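Local coordinates for protein minor fimbrium subunit Mfa5 (Porphyromonas gingivalis ATCC 33277, PDB 6TO1) that serves as an accessory subunit at the tip of the minor fimbriae, filaments that mediate biofilm formation and adhesion to host cells and other bacteria, at residues V131-S136 / W205-Q210; G531-H536 / G624-S629; D567-S572 / Y594-T599. All coordinates share one frame; numbering follows the deposited sequence.

Contact 1 of 3, residues V131-S136 / W205-Q210. With MG (magnesium ion), chain B; PO4 (phosphate ion), chain C.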
loop_
_atom_site.group_PDB
_atom_site.type_symbol
_atom_site.label_atom_id
_atom_site.label_comp_id
_atom_site.label_asym_id
_atom_site.label_seq_id
_atom_site.Cartn_x
_atom_site.Cartn_y
_atom_site.Cartn_z
ATOM N N VAL A 131 -31.144 3.595 -3.835
ATOM C CA VAL A 131 -32.411 4.080 -4.428
ATOM C C VAL A 131 -33.463 2.996 -4.216
ATOM O O VAL A 131 -33.361 1.902 -4.807
ATOM C CB VAL A 131 -32.243 4.386 -5.930
ATOM C CG1 VAL A 131 -33.498 4.987 -6.521
ATOM C CG2 VAL A 131 -31.029 5.280 -6.136
ATOM N N ILE A 132 -34.500 3.300 -3.427
ATOM C CA ILE A 132 -35.476 2.292 -3.019
ATOM C C ILE A 132 -36.867 2.659 -3.536
ATOM O O ILE A 132 -37.383 3.742 -3.255
ATOM C CB ILE A 132 -35.496 2.081 -1.490
ATOM C CG1 ILE A 132 -34.066 1.879 -0.967
ATOM C CG2 ILE A 132 -36.378 0.870 -1.116
ATOM C CD1 ILE A 132 -33.971 1.526 0.518
ATOM N N ASP A 133 -37.465 1.715 -4.271
ATOM C CA ASP A 133 -38.849 1.726 -4.751
ATOM C C ASP A 133 -39.803 1.556 -3.574
ATOM O O ASP A 133 -39.788 0.510 -2.926
ATOM C CB ASP A 133 -38.923 0.562 -5.734
ATOM C CG ASP A 133 -40.251 0.391 -6.422
ATOM O OD1 ASP A 133 -41.282 0.986 -6.040
ATOM O OD2 ASP A 133 -40.244 -0.410 -7.378
ATOM N N GLN A 134 -40.586 2.594 -3.252
ATOM C CA GLN A 134 -41.678 2.477 -2.278
ATOM C C GLN A 134 -43.040 2.651 -2.951
ATOM O O GLN A 134 -43.978 3.212 -2.367
ATOM C CB GLN A 134 -41.507 3.471 -1.111
ATOM C CG GLN A 134 -41.568 4.935 -1.443
ATOM C CD GLN A 134 -41.703 5.832 -0.187
ATOM O OE1 GLN A 134 -41.293 5.464 0.911
ATOM N NE2 GLN A 134 -42.286 7.002 -0.365
ATOM N N SER A 135 -43.160 2.190 -4.195
ATOM C CA SER A 135 -44.410 2.307 -4.938
ATOM C C SER A 135 -45.438 1.321 -4.396
ATOM O O SER A 135 -45.115 0.393 -3.669
ATOM C CB SER A 135 -44.176 2.057 -6.433
ATOM O OG SER A 135 -43.813 0.706 -6.648
ATOM N N SER A 136 -46.699 1.515 -4.792
ATOM C CA SER A 136 -47.786 0.704 -4.234
ATOM C C SER A 136 -47.660 -0.772 -4.598
ATOM O O SER A 136 -48.092 -1.642 -3.822
ATOM C CB SER A 136 -49.140 1.303 -4.679
ATOM O OG SER A 136 -49.548 0.808 -5.933
ATOM N N TRP A 205 -48.608 5.310 -4.466
ATOM C CA TRP A 205 -48.842 4.975 -5.869
ATOM C C TRP A 205 -47.734 5.535 -6.765
ATOM O O TRP A 205 -47.213 6.629 -6.544
ATOM C CB TRP A 205 -50.221 5.509 -6.359
ATOM C CG TRP A 205 -50.394 7.018 -6.310
ATOM C CD1 TRP A 205 -50.907 7.774 -5.269
ATOM C CD2 TRP A 205 -50.051 7.967 -7.345
ATOM N NE1 TRP A 205 -50.871 9.111 -5.595
ATOM C CE2 TRP A 205 -50.373 9.253 -6.865
ATOM C CE3 TRP A 205 -49.520 7.845 -8.625
ATOM C CZ2 TRP A 205 -50.151 10.402 -7.611
ATOM C CZ3 TRP A 205 -49.289 8.991 -9.357
ATOM C CH2 TRP A 205 -49.618 10.249 -8.857
ATOM N N GLY A 206 -47.425 4.792 -7.831
ATOM C CA GLY A 206 -46.557 5.305 -8.872
ATOM C C GLY A 206 -45.149 4.758 -8.753
ATOM O O GLY A 206 -44.629 4.669 -7.649
ATOM N N THR A 207 -44.517 4.403 -9.868
ATOM C CA THR A 207 -43.166 3.839 -9.849
ATOM C C THR A 207 -42.299 4.612 -10.844
ATOM O O THR A 207 -42.109 4.193 -11.995
ATOM C CB THR A 207 -43.194 2.336 -10.151
ATOM O OG1 THR A 207 -44.139 1.648 -9.303
ATOM C CG2 THR A 207 -41.812 1.730 -9.978
ATOM N N HIS A 208 -41.746 5.735 -10.387
ATOM C CA HIS A 208 -40.973 6.658 -11.240
ATOM C C HIS A 208 -39.485 6.322 -11.126
ATOM O O HIS A 208 -38.683 7.043 -10.531
ATOM C CB HIS A 208 -41.261 8.090 -10.825
ATOM C CG HIS A 208 -41.023 9.125 -11.881
ATOM N ND1 HIS A 208 -39.893 9.161 -12.671
ATOM C CD2 HIS A 208 -41.761 10.201 -12.234
ATOM C CE1 HIS A 208 -39.952 10.215 -13.472
ATOM N NE2 HIS A 208 -41.085 10.853 -13.234
ATOM N N THR A 209 -39.137 5.138 -11.649
ATOM C CA THR A 209 -37.768 4.641 -11.497
ATOM C C THR A 209 -36.770 5.594 -12.154
ATOM O O THR A 209 -35.696 5.862 -11.604
ATOM C CB THR A 209 -37.698 3.226 -12.057
ATOM O OG1 THR A 209 -38.675 2.416 -11.379
ATOM C CG2 THR A 209 -36.315 2.595 -11.885
ATOM N N GLN A 210 -37.118 6.138 -13.309
ATOM C CA GLN A 210 -36.253 7.141 -13.915
ATOM C C GLN A 210 -36.002 8.281 -12.936
ATOM O O GLN A 210 -34.868 8.747 -12.785
ATOM C CB GLN A 210 -36.873 7.664 -15.200
ATOM C CG GLN A 210 -36.162 8.898 -15.702
ATOM C CD GLN A 210 -36.644 9.383 -17.049
ATOM O OE1 GLN A 210 -37.845 9.319 -17.369
ATOM N NE2 GLN A 210 -35.698 9.877 -17.858
HETATM MG MG MG B . -44.458 -0.188 -8.414
HETATM P P PO4 C . -47.357 1.242 -8.780
HETATM O O1 PO4 C . -48.097 2.104 -7.741
HETATM O O2 PO4 C . -46.786 2.142 -9.868
HETATM O O3 PO4 C . -48.391 0.330 -9.412
HETATM O O4 PO4 C . -46.334 0.384 -8.137
HETATM O O HOH W 1 -42.591 -0.967 -8.608
HETATM O O HOH W 2 -44.853 -1.136 -10.248
#
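Ser136 and Trp205 bring the two backbones closest, their CA atoms 4.7 Å apart, where the loop leaving strand 126-133 runs at 145° to the loop that leads into helix 209-220. Just beside this approach, Ser135 and Thr207 aim their hydroxyls at one magnesium ion. Ser135 OG binds magnesium at 2.1 Å, and Thr207 OG1 does so at the same length. The two oxygens face each other as fellow ligands rather than as a hydrogen-bonded pair. In Thr207, chi1 of -51° puts OG1 beside the backbone N; Thr207 CG2, anti to that N, lies 3.7 Å from Asp133 OD2. Asp133 acts from the second shell. Its OD1 accepts from both Ser135 N, closing an Asx turn, and Ser135 OG, at 2.6 Å on the syn lone pair, while OD2 accepts a hydrogen bond from a magnesium-bound water. Asp133, Ser135 and Ser137 form the DxSxS signature of the metal ion-dependent adhesion site of von Willebrand factor A domains, and Thr207 is the further ligand from the second loop. A phosphate, probably from the crystallisation liquor, supplies O4 to magnesium at 2.0 Å. Gly206 N donates to phosphate O1 at 2.8 Å, and Ser136 OG bonds the same oxygen. Metal and donors thus grip one anion, consistent with the place of an acidic ligand group in related domains; magnesium would be expected to polarise it.

Contact 2 of 3, residues G531-H536 / G624-S629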
loop_
_atom_site.group_PDB
_atom_site.type_symbol
_atom_site.label_atom_id
_atom_site.label_comp_id
_atom_site.label_asym_id
_atom_site.label_seq_id
_atom_site.Cartn_x
_atom_site.Cartn_y
_atom_site.Cartn_z
ATOM N N GLY A 531 39.822 -2.552 21.612
ATOM C CA GLY A 531 41.012 -2.339 20.826
ATOM C C GLY A 531 42.030 -3.446 21.052
ATOM O O GLY A 531 41.751 -4.454 21.712
ATOM N N VAL A 532 43.197 -3.258 20.437
ATOM C CA VAL A 532 44.302 -4.196 20.574
ATOM C C VAL A 532 45.600 -3.433 20.764
ATOM O O VAL A 532 45.724 -2.265 20.400
ATOM C CB VAL A 532 44.446 -5.130 19.361
ATOM C CG1 VAL A 532 43.207 -5.974 19.174
ATOM C CG2 VAL A 532 44.763 -4.338 18.092
ATOM N N ILE A 533 46.589 -4.123 21.337
ATOM C CA ILE A 533 47.953 -3.619 21.413
ATOM C C ILE A 533 48.860 -4.716 20.898
ATOM O O ILE A 533 48.893 -5.817 21.461
ATOM C CB ILE A 533 48.336 -3.180 22.838
ATOM C CG1 ILE A 533 47.562 -1.907 23.170
ATOM C CG2 ILE A 533 49.853 -2.938 22.957
ATOM C CD1 ILE A 533 47.623 -1.433 24.624
ATOM N N LYS A 534 49.518 -4.450 19.780
ATOM C CA LYS A 534 50.432 -5.384 19.171
ATOM C C LYS A 534 51.837 -5.068 19.683
ATOM O O LYS A 534 52.198 -3.896 19.831
ATOM C CB LYS A 534 50.396 -5.262 17.658
ATOM C CG LYS A 534 49.034 -5.563 17.062
ATOM C CD LYS A 534 49.117 -5.639 15.557
ATOM C CE LYS A 534 48.359 -4.500 14.881
ATOM N NZ LYS A 534 48.225 -4.761 13.402
ATOM N N ARG A 535 52.600 -6.116 19.974
ATOM C CA ARG A 535 54.006 -6.000 20.360
ATOM C C ARG A 535 54.860 -6.568 19.238
ATOM O O ARG A 535 54.635 -7.699 18.790
ATOM C CB ARG A 535 54.245 -6.742 21.675
ATOM C CG ARG A 535 53.452 -6.139 22.824
ATOM C CD ARG A 535 53.824 -6.784 24.167
ATOM N NE ARG A 535 53.215 -8.104 24.297
ATOM C CZ ARG A 535 53.073 -8.758 25.443
ATOM N NH1 ARG A 535 53.533 -8.236 26.576
ATOM N NH2 ARG A 535 52.466 -9.934 25.456
ATOM N N HIS A 536 55.802 -5.766 18.750
ATOM C CA HIS A 536 56.700 -6.164 17.682
ATOM C C HIS A 536 58.123 -6.232 18.236
ATOM O O HIS A 536 58.473 -5.488 19.153
ATOM C CB HIS A 536 56.678 -5.176 16.523
ATOM C CG HIS A 536 55.304 -4.840 16.032
ATOM N ND1 HIS A 536 54.719 -5.486 14.961
ATOM C CD2 HIS A 536 54.410 -3.913 16.454
ATOM C CE1 HIS A 536 53.519 -4.968 14.742
ATOM N NE2 HIS A 536 53.300 -4.022 15.644
ATOM N N GLY A 624 56.565 0.200 28.360
ATOM C CA GLY A 624 56.278 1.413 27.631
ATOM C C GLY A 624 54.792 1.723 27.612
ATOM O O GLY A 624 53.947 0.832 27.640
ATOM N N GLN A 625 54.498 3.017 27.620
ATOM C CA GLN A 625 53.127 3.517 27.571
ATOM C C GLN A 625 52.612 3.438 26.138
ATOM O O GLN A 625 53.198 4.048 25.234
ATOM C CB GLN A 625 53.086 4.960 28.069
ATOM C CG GLN A 625 53.450 5.097 29.535
ATOM C CD GLN A 625 52.344 4.583 30.413
ATOM O OE1 GLN A 625 52.416 3.472 30.945
ATOM N NE2 GLN A 625 51.301 5.382 30.554
ATOM N N ILE A 626 51.538 2.666 25.936
ATOM C CA ILE A 626 50.882 2.522 24.640
ATOM C C ILE A 626 49.406 2.867 24.843
ATOM O O ILE A 626 48.760 2.324 25.749
ATOM C CB ILE A 626 51.023 1.103 24.060
ATOM C CG1 ILE A 626 52.493 0.687 23.975
ATOM C CG2 ILE A 626 50.353 1.009 22.674
ATOM C CD1 ILE A 626 53.300 1.387 22.929
ATOM N N GLY A 627 48.879 3.742 23.995
ATOM C CA GLY A 627 47.531 4.279 24.170
ATOM C C GLY A 627 46.609 3.924 23.014
ATOM O O GLY A 627 47.042 3.874 21.860
ATOM N N ILE A 628 45.347 3.650 23.354
ATOM C CA ILE A 628 44.315 3.298 22.383
ATOM C C ILE A 628 43.011 3.999 22.747
ATOM O O ILE A 628 42.794 4.428 23.885
ATOM C CB ILE A 628 44.080 1.771 22.302
ATOM C CG1 ILE A 628 43.776 1.192 23.690
ATOM C CG2 ILE A 628 45.278 1.085 21.674
ATOM C CD1 ILE A 628 43.532 -0.303 23.686
ATOM N N SER A 629 42.132 4.113 21.746
ATOM C CA SER A 629 40.808 4.698 21.945
ATOM C C SER A 629 39.864 4.102 20.908
ATOM O O SER A 629 40.288 3.386 20.000
ATOM C CB SER A 629 40.817 6.214 21.785
ATOM O OG SER A 629 41.012 6.549 20.401
#
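Ile533 points from strand 530-539 at Ile626 and Ile628 of strand 624-628, and the three branched side chains pack between two strands that belong to different sheets. The strand axes approach to 7.9 Å and run 149° apart, so this is face packing across sheets. Ile533 stands in the middle. Its chi1 of -70° puts CG1 anti to the carbonyl carbon, beside the backbone N; CG2 is anti to that N, and CD1 continues the chain in an extended form. Ile626 answers chiefly with one methyl: its CG2 meets Ile533 CG2 at 4.0 Å and lies almost as near to CG1 and CD1 of the same residue. The side chains of this pair cross at a slant. Ile628 is turned differently. With chi1 at 54°, CG1 sits between the backbone N and the carbonyl carbon. Ile628 CG2, anti to the carbonyl carbon, is 4.1 Å from Ile533 CG1 and 3.6 Å from Val532 O. The remaining branch runs toward Gly531, bringing Ile628 CD1 to 4.3 Å from Gly531 CA, a backbone carbon that carries no side chain. Around the trio, Phe569 also lies on Ile533, Ala637 and Val596 on Ile626, and Leu584 on Ile628. Since the segments meet through methyl and methylene groups, with backbone carbonyl oxygens alongside, cohesion here rests on burial and shape rather than on directed polar bonds, as is usual where two beta sheets face one another.

Contact 3 of 3, residues D567-S572 / Y594-T599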
loop_
_atom_site.group_PDB
_atom_site.type_symbol
_atom_site.label_atom_id
_atom_site.label_comp_id
_atom_site.label_asym_id
_atom_site.label_seq_id
_atom_site.Cartn_x
_atom_site.Cartn_y
_atom_site.Cartn_z
ATOM N N ASP A 567 53.087 -10.404 18.840
ATOM C CA ASP A 567 52.068 -10.948 19.729
ATOM C C ASP A 567 51.204 -9.803 20.244
ATOM O O ASP A 567 51.451 -8.629 19.954
ATOM C CB ASP A 567 52.666 -11.778 20.882
ATOM C CG ASP A 567 53.576 -10.974 21.823
ATOM O OD1 ASP A 567 53.367 -9.775 22.024
ATOM O OD2 ASP A 567 54.501 -11.571 22.401
ATOM N N PHE A 568 50.178 -10.145 21.012
ATOM C CA PHE A 568 49.261 -9.169 21.561
ATOM C C PHE A 568 49.444 -9.053 23.061
ATOM O O PHE A 568 49.822 -10.019 23.733
ATOM C CB PHE A 568 47.808 -9.545 21.263
ATOM C CG PHE A 568 47.458 -9.439 19.826
ATOM C CD1 PHE A 568 47.564 -10.535 18.996
ATOM C CD2 PHE A 568 47.040 -8.232 19.283
ATOM C CE1 PHE A 568 47.249 -10.451 17.658
ATOM C CE2 PHE A 568 46.723 -8.149 17.928
ATOM C CZ PHE A 568 46.827 -9.266 17.120
ATOM N N PHE A 569 49.144 -7.861 23.564
ATOM C CA PHE A 569 49.202 -7.525 24.976
ATOM C C PHE A 569 47.794 -7.438 25.534
ATOM O O PHE A 569 46.931 -6.778 24.948
ATOM C CB PHE A 569 49.914 -6.184 25.193
ATOM C CG PHE A 569 49.685 -5.573 26.561
ATOM C CD1 PHE A 569 50.451 -5.957 27.652
ATOM C CD2 PHE A 569 48.712 -4.599 26.747
ATOM C CE1 PHE A 569 50.243 -5.393 28.906
ATOM C CE2 PHE A 569 48.489 -4.040 27.994
ATOM C CZ PHE A 569 49.265 -4.428 29.078
ATOM N N LEU A 570 47.581 -8.062 26.688
ATOM C CA LEU A 570 46.314 -7.984 27.408
ATOM C C LEU A 570 46.561 -7.479 28.821
ATOM O O LEU A 570 47.289 -8.128 29.589
ATOM C CB LEU A 570 45.648 -9.358 27.425
ATOM C CG LEU A 570 44.135 -9.387 27.561
ATOM C CD1 LEU A 570 43.469 -8.669 26.401
ATOM C CD2 LEU A 570 43.644 -10.825 27.651
ATOM N N PRO A 571 46.000 -6.356 29.212
ATOM C CA PRO A 571 46.245 -5.822 30.554
ATOM C C PRO A 571 45.452 -6.617 31.583
ATOM O O PRO A 571 44.684 -7.518 31.251
ATOM C CB PRO A 571 45.756 -4.381 30.445
ATOM C CG PRO A 571 44.630 -4.482 29.442
ATOM C CD PRO A 571 44.948 -5.597 28.502
ATOM N N SER A 572 45.675 -6.284 32.852
ATOM C CA SER A 572 44.887 -6.862 33.929
ATOM C C SER A 572 43.600 -6.062 34.124
ATOM O O SER A 572 43.453 -4.937 33.644
ATOM C CB SER A 572 45.688 -6.903 35.225
ATOM O OG SER A 572 46.343 -8.148 35.372
ATOM N N TYR A 594 48.369 2.069 28.459
ATOM C CA TYR A 594 48.700 0.845 29.163
ATOM C C TYR A 594 50.214 0.701 29.230
ATOM O O TYR A 594 50.932 1.179 28.343
ATOM C CB TYR A 594 48.088 -0.353 28.478
ATOM C CG TYR A 594 46.591 -0.331 28.563
ATOM C CD1 TYR A 594 45.936 -0.964 29.607
ATOM C CD2 TYR A 594 45.832 0.346 27.619
ATOM C CE1 TYR A 594 44.574 -0.948 29.710
ATOM C CE2 TYR A 594 44.453 0.368 27.718
ATOM C CZ TYR A 594 43.837 -0.282 28.762
ATOM O OH TYR A 594 42.473 -0.266 28.888
ATOM N N SER A 595 50.681 0.022 30.285
ATOM C CA SER A 595 52.109 -0.211 30.523
ATOM C C SER A 595 52.478 -1.558 29.919
ATOM O O SER A 595 52.100 -2.619 30.437
ATOM C CB SER A 595 52.419 -0.145 32.020
ATOM O OG SER A 595 53.789 -0.433 32.264
ATOM N N VAL A 596 53.175 -1.525 28.793
ATOM C CA VAL A 596 53.329 -2.706 27.952
ATOM C C VAL A 596 54.777 -3.177 28.032
ATOM O O VAL A 596 55.682 -2.433 27.630
ATOM C CB VAL A 596 52.932 -2.427 26.495
ATOM C CG1 VAL A 596 53.114 -3.660 25.681
ATOM C CG2 VAL A 596 51.490 -1.935 26.482
ATOM N N PRO A 597 55.031 -4.397 28.498
ATOM C CA PRO A 597 56.395 -4.922 28.482
ATOM C C PRO A 597 56.583 -5.884 27.325
ATOM O O PRO A 597 55.618 -6.487 26.834
ATOM C CB PRO A 597 56.482 -5.651 29.830
ATOM C CG PRO A 597 55.118 -6.329 29.902
ATOM C CD PRO A 597 54.128 -5.361 29.163
ATOM N N PRO A 598 57.818 -6.091 26.875
ATOM C CA PRO A 598 58.066 -7.182 25.926
ATOM C C PRO A 598 57.862 -8.533 26.608
ATOM O O PRO A 598 58.035 -8.676 27.822
ATOM C CB PRO A 598 59.528 -6.974 25.509
ATOM C CG PRO A 598 60.155 -6.308 26.701
ATOM C CD PRO A 598 59.069 -5.474 27.382
ATOM N N THR A 599 57.468 -9.532 25.826
ATOM C CA THR A 599 57.332 -10.863 26.409
ATOM C C THR A 599 58.678 -11.398 26.882
ATOM O O THR A 599 58.732 -12.170 27.840
ATOM C CB THR A 599 56.700 -11.834 25.422
ATOM O OG1 THR A 599 57.440 -11.867 24.202
ATOM C CG2 THR A 599 55.294 -11.387 25.138
#
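Phe569 lays one face of its ring on Val596: CG2 of the valine stands 3.9 Å from the centroid of the Phe569 ring and 12° off its normal, a CH-pi contact over the centre. On the opposite face Pro571 N lies above the plane toward the rim, so the ring is sandwiched between its own chain and the facing strand. A chi1 of 164° sets CG anti to the backbone N, beside the carbonyl carbon. Further round the ring, Phe569 CE2 meets Tyr594 CB at 3.7 Å, the two side chains crossing at about a right angle, and Phe569 CE1 meets Pro597 CD at 3.9 Å in a similar crossing. Phe569 thus projects from segment 567-572, which includes part of strand 565-568 in one sheet, onto strand 592-596 of a separate two-stranded antiparallel sheet, joining the two layers near the surface of this beta-rich domain. Alongside it, Pro571 slants against the tyrosine ring, with Pro571 CB 3.5 Å from Tyr594 CD1 and Pro571 CG equally near Tyr594 CE1. Beyond the rings, Tyr537 OH is hydrogen-bonded to both Asp567 OD2 and Thr599 OG1, while Asp567 OD1 forms a salt bridge with Arg535.

In the fold
Contacts 2 and 3 are neighbours, with centres 8 Å apart, and contact 3 is nested along the chain inside the loop that contact 2 closes. They join the same two sheets: 530-539 lies beside 565-568, and 624-628 beside 592-596. Arg535 of contact 2 ties them together, its NH1 2.7 Å from Pro597 O of contact 3, while Gly624 O and Val596 N, also 2.7 Å apart, form a probable hydrogen bond. Contact 1, with its magnesium ion, lies on the opposite side of the chain's centre; its nearest atoms are about 75 Å from contact 2 and about 81 Å from contact 3. Metal site and hydrophobic packing thus occupy distant parts of an elongated molecule.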